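Local coordinates for protein heavy metal cation tricomponent efflux pump ZneA(CzcA-like) (Cupriavidus metallidurans, PDB 4K0J) that probably exports zinc ions in exchange for protons, as the inner-membrane member of an RND-type tripartite heavy-metal efflux system, at residues P319-S324 and A612-P617; L347-F352 and A965-L970; G553-Q558 and V646-P651. All blocks are in the same frame, centred on the assembly; numbering follows the deposited sequence.

Contact 1 (P319-S324 and A612-P617)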
# COMPACT_ATOMS: atom_id res chain seq x y z
N PRO C 319 -19.08 -28.86 16.00
CA PRO C 319 -19.63 -27.90 15.04
C PRO C 319 -21.08 -28.20 14.67
O PRO C 319 -21.53 -29.33 14.80
CB PRO C 319 -18.73 -28.10 13.82
CG PRO C 319 -18.27 -29.51 13.91
CD PRO C 319 -18.15 -29.81 15.38
N TYR C 320 -21.80 -27.17 14.23
CA TYR C 320 -23.15 -27.36 13.71
C TYR C 320 -23.27 -26.73 12.33
O TYR C 320 -24.13 -27.11 11.53
CB TYR C 320 -24.23 -26.85 14.68
CG TYR C 320 -24.24 -25.36 14.96
CD1 TYR C 320 -24.82 -24.47 14.06
CD2 TYR C 320 -23.72 -24.85 16.14
CE1 TYR C 320 -24.84 -23.11 14.32
CE2 TYR C 320 -23.74 -23.49 16.41
CZ TYR C 320 -24.31 -22.63 15.50
OH TYR C 320 -24.34 -21.28 15.75
N ILE C 321 -22.40 -25.77 12.05
CA ILE C 321 -22.19 -25.32 10.68
C ILE C 321 -20.71 -25.42 10.35
O ILE C 321 -19.85 -25.01 11.13
CB ILE C 321 -22.70 -23.88 10.42
CG1 ILE C 321 -24.21 -23.80 10.69
CG2 ILE C 321 -22.42 -23.46 8.99
CD1 ILE C 321 -24.85 -22.46 10.31
N ASP C 322 -20.41 -26.00 9.20
CA ASP C 322 -19.03 -26.24 8.79
C ASP C 322 -18.94 -26.10 7.27
O ASP C 322 -19.37 -26.99 6.54
CB ASP C 322 -18.62 -27.64 9.22
CG ASP C 322 -17.13 -27.87 9.12
OD1 ASP C 322 -16.51 -27.41 8.15
OD2 ASP C 322 -16.58 -28.52 10.04
N ARG C 323 -18.36 -24.99 6.82
CA ARG C 323 -18.30 -24.66 5.39
C ARG C 323 -17.78 -25.81 4.53
O ARG C 323 -18.13 -25.94 3.34
CB ARG C 323 -17.45 -23.40 5.19
CG ARG C 323 -17.29 -22.98 3.75
CD ARG C 323 -18.49 -22.22 3.25
NE ARG C 323 -18.49 -20.85 3.75
CZ ARG C 323 -19.28 -20.41 4.72
NH1 ARG C 323 -19.20 -19.15 5.12
NH2 ARG C 323 -20.16 -21.24 5.28
N SER C 324 -16.96 -26.66 5.14
CA SER C 324 -16.42 -27.83 4.46
C SER C 324 -17.54 -28.72 3.92
O SER C 324 -17.42 -29.25 2.82
CB SER C 324 -15.53 -28.64 5.40
OG SER C 324 -14.55 -27.81 6.00
N ALA C 612 -30.17 -20.24 13.90
CA ALA C 612 -29.59 -21.09 12.87
C ALA C 612 -30.31 -22.43 12.83
O ALA C 612 -30.41 -23.13 13.84
CB ALA C 612 -28.11 -21.27 13.10
N VAL C 613 -30.82 -22.79 11.65
CA VAL C 613 -31.55 -24.04 11.46
C VAL C 613 -30.82 -24.98 10.52
O VAL C 613 -30.81 -24.77 9.30
CB VAL C 613 -32.94 -23.78 10.89
CG1 VAL C 613 -33.69 -25.09 10.73
CG2 VAL C 613 -33.71 -22.84 11.81
N THR C 614 -30.22 -26.02 11.08
CA THR C 614 -29.47 -26.99 10.30
C THR C 614 -30.38 -28.13 9.89
O THR C 614 -31.28 -28.52 10.64
CB THR C 614 -28.27 -27.55 11.09
OG1 THR C 614 -28.74 -28.47 12.09
CG2 THR C 614 -27.50 -26.43 11.76
N LEU C 615 -30.15 -28.68 8.70
CA LEU C 615 -31.02 -29.72 8.17
C LEU C 615 -30.33 -31.07 8.06
O LEU C 615 -29.12 -31.19 8.28
CB LEU C 615 -31.55 -29.31 6.79
CG LEU C 615 -32.15 -27.92 6.66
CD1 LEU C 615 -32.65 -27.67 5.24
CD2 LEU C 615 -33.27 -27.72 7.68
N HIS C 616 -31.12 -32.09 7.73
CA HIS C 616 -30.58 -33.40 7.38
C HIS C 616 -30.24 -33.40 5.90
O HIS C 616 -30.76 -32.56 5.15
CB HIS C 616 -31.61 -34.49 7.68
CG HIS C 616 -31.71 -34.84 9.13
ND1 HIS C 616 -30.72 -35.53 9.80
CD2 HIS C 616 -32.69 -34.61 10.04
CE1 HIS C 616 -31.08 -35.70 11.06
NE2 HIS C 616 -32.27 -35.15 11.23
N PRO C 617 -29.36 -34.32 5.46
CA PRO C 617 -29.12 -34.47 4.03
C PRO C 617 -30.43 -34.68 3.28
O PRO C 617 -31.27 -35.46 3.73
CB PRO C 617 -28.28 -35.75 3.97
CG PRO C 617 -27.55 -35.77 5.26
CD PRO C 617 -28.49 -35.19 6.27
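Tyr-320 and Thr-614 are the closest pair of the two backbones, with CA atoms 7.2 Å apart. No hydrogen bond crosses between segments 319-324 and 612-617, which lie in different sheets; side chains make most of the contact. The strand bends at Tyr-320, where a classic beta bulge sets Tyr-320 and Ile-321 together opposite Arg-139 of strand 135-143. The CB atoms of Tyr-320, Ala-612 and Thr-614 point at the opposite segment. The Tyr-320 ring stands across the Thr-614 side chain at about a right angle. Its CE1 lies 3.9 Å from Ala-612 CB, and its CD1 lies 4.0 Å from Thr-614 CG2. That methyl also packs on the backbone, 3.4 Å from Tyr-320 O. Thr-614 CG2 is anti to its own carbonyl carbon. Its OG1, at chi1 74°, is hydrogen-bonded to His-589 N in the adjacent strand. Ile-321 adds a lighter contact, with CD1 4.5 Å from Ala-612 CB. The Tyr-320 hydroxyl is bonded to Gln-281, which ties the ring to its own sheet. Just beyond, Asp-322 is the N-cap of helix 323-353. Its OD1 accepts from Ser-324 N (3.1 Å) on the anti side and from Ser-324 OG (2.9 Å) on the syn side. The buried contact thus joins two antiparallel sheets, one containing strand 135-143 and the other strand 608-615. It is consistent with the interface between the PN2 and PC1 subdomains in the periplasmic porter domain of RND pumps.

Contact 2 (L347-F352 and A965-L970)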
# COMPACT_ATOMS: atom_id res chain seq x y z
N LEU C 347 -21.32 -40.33 -25.61
CA LEU C 347 -22.38 -41.20 -26.10
C LEU C 347 -22.87 -40.70 -27.45
O LEU C 347 -23.11 -41.49 -28.37
CB LEU C 347 -23.54 -41.27 -25.11
CG LEU C 347 -23.81 -42.63 -24.46
CD1 LEU C 347 -24.17 -43.66 -25.52
CD2 LEU C 347 -22.61 -43.08 -23.64
N VAL C 348 -23.00 -39.38 -27.57
CA VAL C 348 -23.41 -38.77 -28.84
C VAL C 348 -22.37 -38.99 -29.94
O VAL C 348 -22.72 -39.38 -31.05
CB VAL C 348 -23.66 -37.26 -28.69
CG1 VAL C 348 -24.08 -36.67 -30.03
CG2 VAL C 348 -24.72 -36.99 -27.65
N LEU C 349 -21.10 -38.74 -29.62
CA LEU C 349 -20.02 -38.96 -30.59
C LEU C 349 -19.97 -40.41 -31.07
O LEU C 349 -19.79 -40.68 -32.26
CB LEU C 349 -18.67 -38.57 -29.98
CG LEU C 349 -18.46 -37.10 -29.65
CD1 LEU C 349 -17.17 -36.92 -28.85
CD2 LEU C 349 -18.43 -36.26 -30.91
N LEU C 350 -20.14 -41.34 -30.13
CA LEU C 350 -20.12 -42.77 -30.43
C LEU C 350 -21.30 -43.15 -31.33
O LEU C 350 -21.12 -43.83 -32.34
CB LEU C 350 -20.19 -43.58 -29.13
CG LEU C 350 -19.74 -45.04 -29.21
CD1 LEU C 350 -18.22 -45.11 -29.31
CD2 LEU C 350 -20.24 -45.83 -28.02
N LEU C 351 -22.49 -42.70 -30.95
CA LEU C 351 -23.70 -42.99 -31.73
C LEU C 351 -23.64 -42.38 -33.13
O LEU C 351 -24.22 -42.93 -34.07
CB LEU C 351 -24.94 -42.49 -30.98
CG LEU C 351 -25.38 -43.34 -29.78
CD1 LEU C 351 -26.30 -42.55 -28.86
CD2 LEU C 351 -26.07 -44.60 -30.27
N PHE C 352 -22.95 -41.26 -33.26
CA PHE C 352 -22.90 -40.54 -34.53
C PHE C 352 -21.82 -41.04 -35.48
O PHE C 352 -22.13 -41.53 -36.56
CB PHE C 352 -22.75 -39.03 -34.30
CG PHE C 352 -24.04 -38.28 -34.42
CD1 PHE C 352 -24.93 -38.21 -33.36
CD2 PHE C 352 -24.38 -37.64 -35.60
CE1 PHE C 352 -26.12 -37.52 -33.47
CE2 PHE C 352 -25.57 -36.94 -35.72
CZ PHE C 352 -26.44 -36.89 -34.65
N ALA C 965 -25.40 -29.51 -32.53
CA ALA C 965 -26.61 -29.12 -31.81
C ALA C 965 -27.05 -30.17 -30.80
O ALA C 965 -27.91 -29.91 -29.96
CB ALA C 965 -27.73 -28.83 -32.78
N THR C 966 -26.49 -31.37 -30.91
CA THR C 966 -26.79 -32.42 -29.94
C THR C 966 -25.80 -32.42 -28.78
O THR C 966 -26.21 -32.38 -27.62
CB THR C 966 -26.81 -33.81 -30.59
OG1 THR C 966 -27.82 -33.84 -31.61
CG2 THR C 966 -27.12 -34.86 -29.55
N VAL C 967 -24.51 -32.47 -29.09
CA VAL C 967 -23.50 -32.47 -28.03
C VAL C 967 -23.60 -31.20 -27.19
O VAL C 967 -23.46 -31.25 -25.96
CB VAL C 967 -22.07 -32.63 -28.58
CG1 VAL C 967 -21.82 -34.06 -29.00
CG2 VAL C 967 -21.82 -31.67 -29.73
N ALA C 968 -23.85 -30.07 -27.84
CA ALA C 968 -23.96 -28.81 -27.11
C ALA C 968 -25.24 -28.76 -26.28
O ALA C 968 -25.38 -27.93 -25.39
CB ALA C 968 -23.90 -27.64 -28.07
N ALA C 969 -26.18 -29.67 -26.56
CA ALA C 969 -27.46 -29.66 -25.88
C ALA C 969 -27.64 -30.85 -24.95
O ALA C 969 -28.71 -31.02 -24.35
CB ALA C 969 -28.60 -29.60 -26.88
N LEU C 970 -26.61 -31.68 -24.83
CA LEU C 970 -26.66 -32.81 -23.90
C LEU C 970 -25.63 -32.66 -22.79
O LEU C 970 -25.67 -33.38 -21.80
CB LEU C 970 -26.47 -34.14 -24.63
CG LEU C 970 -27.64 -34.62 -25.48
CD1 LEU C 970 -27.56 -36.12 -25.70
CD2 LEU C 970 -28.97 -34.25 -24.85
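Val-348 carries this contact, and both of its methyls are used. CG1 lies 3.6 Å from Thr-966 CG2 and 3.6 Å from Val-967 CG1. CG2 reaches Leu-970 CD1, also at 3.6 Å, and Thr-966 CG2 at 3.7 Å. The Thr-966 methyl therefore sits against both branches of the valine. Val-348 CG1 is anti to the backbone N (chi1 -180°), while CG2 is anti to the carbonyl carbon. This puts CG1 beside Val-967 and CG2 beside Leu-970, with the Thr-966 methyl common to both. No hydrogen bond crosses between the segments, and the touching groups are almost wholly apolar. Two longer contacts lie beside the centre. Leu-349 CD2 comes within 4.5 Å of Val-967 CG1, and Phe-352 CE1 within 4.5 Å of Thr-966 OG1. The helical segments run roughly antiparallel, at 156°, and their axes approach to 9.9 Å. Both belong to predicted transmembrane helices, the second and the eleventh of the twelve. The contact thus joins a helix from the first half of the RND membrane domain to one from the second half. The Thr-966 hydroxyl is turned to its own helix. OG1 is anti to the carbonyl carbon (chi1 -61°) and is hydrogen-bonded to Leu-962 O, one turn earlier. Farther out, Phe-352 also packs on Arg-959 and Met-963 of helix 958-970. Helix 399-411 borders the contact, with Ile-402 touching both Leu-349 and Val-967. Val-967 also touches Asp-399 at the start of that helix, which lies in the predicted fourth transmembrane segment. In RND pumps this segment carries acidic residues thought to relay protons. Leu-349 packs further against Ala-359, Val-362 and Ala-363 of helix 356-363.

Contact 3 (G553-Q558 and V646-P651)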
# COMPACT_ATOMS: atom_id res chain seq x y z
N GLY C 553 -26.43 -25.09 2.93
CA GLY C 553 -26.69 -26.26 3.75
C GLY C 553 -27.84 -26.11 4.73
O GLY C 553 -28.40 -27.10 5.19
N SER C 554 -28.20 -24.87 5.05
CA SER C 554 -29.10 -24.61 6.16
C SER C 554 -30.09 -23.48 5.91
O SER C 554 -30.30 -23.06 4.77
CB SER C 554 -28.29 -24.31 7.43
OG SER C 554 -27.25 -23.39 7.15
N ILE C 555 -30.70 -22.99 6.99
CA ILE C 555 -31.66 -21.88 6.93
C ILE C 555 -31.44 -20.91 8.09
O ILE C 555 -31.37 -21.34 9.24
CB ILE C 555 -33.11 -22.39 7.00
CG1 ILE C 555 -33.46 -23.22 5.77
CG2 ILE C 555 -34.08 -21.22 7.12
CD1 ILE C 555 -34.88 -23.71 5.76
N TRP C 556 -31.34 -19.62 7.80
CA TRP C 556 -31.15 -18.61 8.85
C TRP C 556 -32.43 -17.82 9.15
O TRP C 556 -33.22 -17.54 8.26
CB TRP C 556 -30.04 -17.64 8.47
CG TRP C 556 -29.58 -16.77 9.58
CD1 TRP C 556 -30.04 -15.53 9.90
CD2 TRP C 556 -28.56 -17.08 10.54
NE1 TRP C 556 -29.37 -15.04 11.00
CE2 TRP C 556 -28.45 -15.97 11.41
CE3 TRP C 556 -27.72 -18.18 10.74
CZ2 TRP C 556 -27.54 -15.94 12.46
CZ3 TRP C 556 -26.82 -18.14 11.79
CH2 TRP C 556 -26.74 -17.03 12.64
N LEU C 557 -32.61 -17.47 10.42
CA LEU C 557 -33.82 -16.78 10.86
C LEU C 557 -33.53 -15.45 11.56
O LEU C 557 -32.64 -15.36 12.40
CB LEU C 557 -34.62 -17.68 11.81
CG LEU C 557 -35.63 -18.71 11.27
CD1 LEU C 557 -34.97 -19.73 10.36
CD2 LEU C 557 -36.30 -19.42 12.43
N GLN C 558 -34.28 -14.42 11.19
CA GLN C 558 -34.26 -13.17 11.93
C GLN C 558 -35.54 -13.06 12.75
O GLN C 558 -36.52 -12.46 12.31
CB GLN C 558 -34.13 -11.98 10.99
CG GLN C 558 -32.79 -11.89 10.30
CD GLN C 558 -31.69 -11.41 11.22
OE1 GLN C 558 -31.97 -10.77 12.24
NE2 GLN C 558 -30.45 -11.70 10.87
N VAL C 646 -40.98 -14.01 12.57
CA VAL C 646 -39.84 -14.75 12.02
C VAL C 646 -39.46 -14.38 10.59
O VAL C 646 -40.23 -14.59 9.66
CB VAL C 646 -40.11 -16.25 12.06
CG1 VAL C 646 -38.96 -17.00 11.43
CG2 VAL C 646 -40.34 -16.71 13.49
N GLY C 647 -38.25 -13.85 10.42
CA GLY C 647 -37.72 -13.54 9.11
C GLY C 647 -36.96 -14.72 8.54
O GLY C 647 -36.22 -15.38 9.27
N PHE C 648 -37.15 -14.99 7.25
CA PHE C 648 -36.55 -16.16 6.60
C PHE C 648 -35.43 -15.82 5.61
O PHE C 648 -35.63 -15.05 4.66
CB PHE C 648 -37.63 -16.98 5.89
CG PHE C 648 -38.38 -17.90 6.80
CD1 PHE C 648 -37.97 -19.21 6.97
CD2 PHE C 648 -39.52 -17.47 7.46
CE1 PHE C 648 -38.68 -20.07 7.80
CE2 PHE C 648 -40.22 -18.33 8.29
CZ PHE C 648 -39.80 -19.63 8.46
N SER C 649 -34.26 -16.42 5.83
CA SER C 649 -33.09 -16.20 4.99
C SER C 649 -32.10 -17.36 5.09
O SER C 649 -32.49 -18.49 5.39
CB SER C 649 -32.40 -14.88 5.36
OG SER C 649 -32.46 -14.64 6.75
N GLN C 650 -30.83 -17.09 4.82
CA GLN C 650 -29.79 -18.12 4.89
C GLN C 650 -28.53 -17.56 5.55
O GLN C 650 -28.30 -16.36 5.51
CB GLN C 650 -29.48 -18.69 3.50
CG GLN C 650 -30.68 -19.29 2.80
CD GLN C 650 -30.30 -20.14 1.62
OE1 GLN C 650 -30.03 -21.34 1.77
NE2 GLN C 650 -30.28 -19.54 0.44
N PRO C 651 -27.72 -18.44 6.17
CA PRO C 651 -26.57 -17.97 6.95
C PRO C 651 -25.54 -17.14 6.18
O PRO C 651 -25.01 -16.19 6.75
CB PRO C 651 -25.96 -19.27 7.47
CG PRO C 651 -27.11 -20.19 7.57
CD PRO C 651 -27.95 -19.88 6.36
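Trp-556 CG is anti to the backbone N (chi1 -167°), and the indole comes to lie beside Pro-651 and Ser-649. Ser-649 OG sits between its own backbone N and carbonyl carbon (chi1 36°), at the indole edge and near the ring plane. It lies 4.1 Å from Trp-556 CD1. Trp-556 CE3 is 3.8 Å from Pro-651 CG, and Trp-556 CB is 3.7 Å from Pro-651 CD. The tryptophan is thus bordered by a serine hydroxyl and a proline ring. The backbones pair as antiparallel strands. Trp-556 with Ser-649 and Gln-558 with Gly-647 are hydrogen-bonded pairs, and each makes two N-H...O bonds. Leu-557 with Phe-648 is the non-hydrogen-bonded pair between them. Gly-647 O accepts from Gln-558 N at 2.9 Å and also receives a CA-H...O contact from Leu-557 CA at 3.2 Å. On the face of Leu-557 and Phe-648, Leu-557 CD2 packs 3.7 Å from Val-646 CG1. Phe-638 of helix 627-638 touches Leu-557, Val-646 and Phe-648 there. Strand 645-649 is an outermost strand of its sheet within the chain, and strand 554-560 links it to strand 608-615. The other face carries Trp-556, Gln-558 and Ser-649. Asp-654 bonds both the Ser-649 hydroxyl and the Gln-558 amide, the latter through NE2. Glu-610, also on NE2, and His-608, on OE1, complete the grip on the amide. These bonds fix the rotation of the Gln-558 amide. One face of the pairing is therefore largely apolar and packed on by a helix, while the other is mixed, with the indole beside a hydrogen-bonded polar group.

Contacts 1 and 3 are neighbours, with centres 12 Å apart. Both reach one antiparallel sheet, in which strand 608-615 of contact 1 lies next to strand 554-560 of contact 3. Val-613 N is probably hydrogen-bonded to Ile-555 O at 2.9 Å. Ala-612 CB also packs 3.6 Å from Trp-556 CZ3, so this methyl touches both the Tyr-320 ring and the Trp-556 indole. Contact 2 is remote, its centre 39 Å from that of contact 1 and 42 Å from that of contact 3. It is linked to contact 1 by helix 323-353, which is capped at contact 1 and runs into the membrane domain.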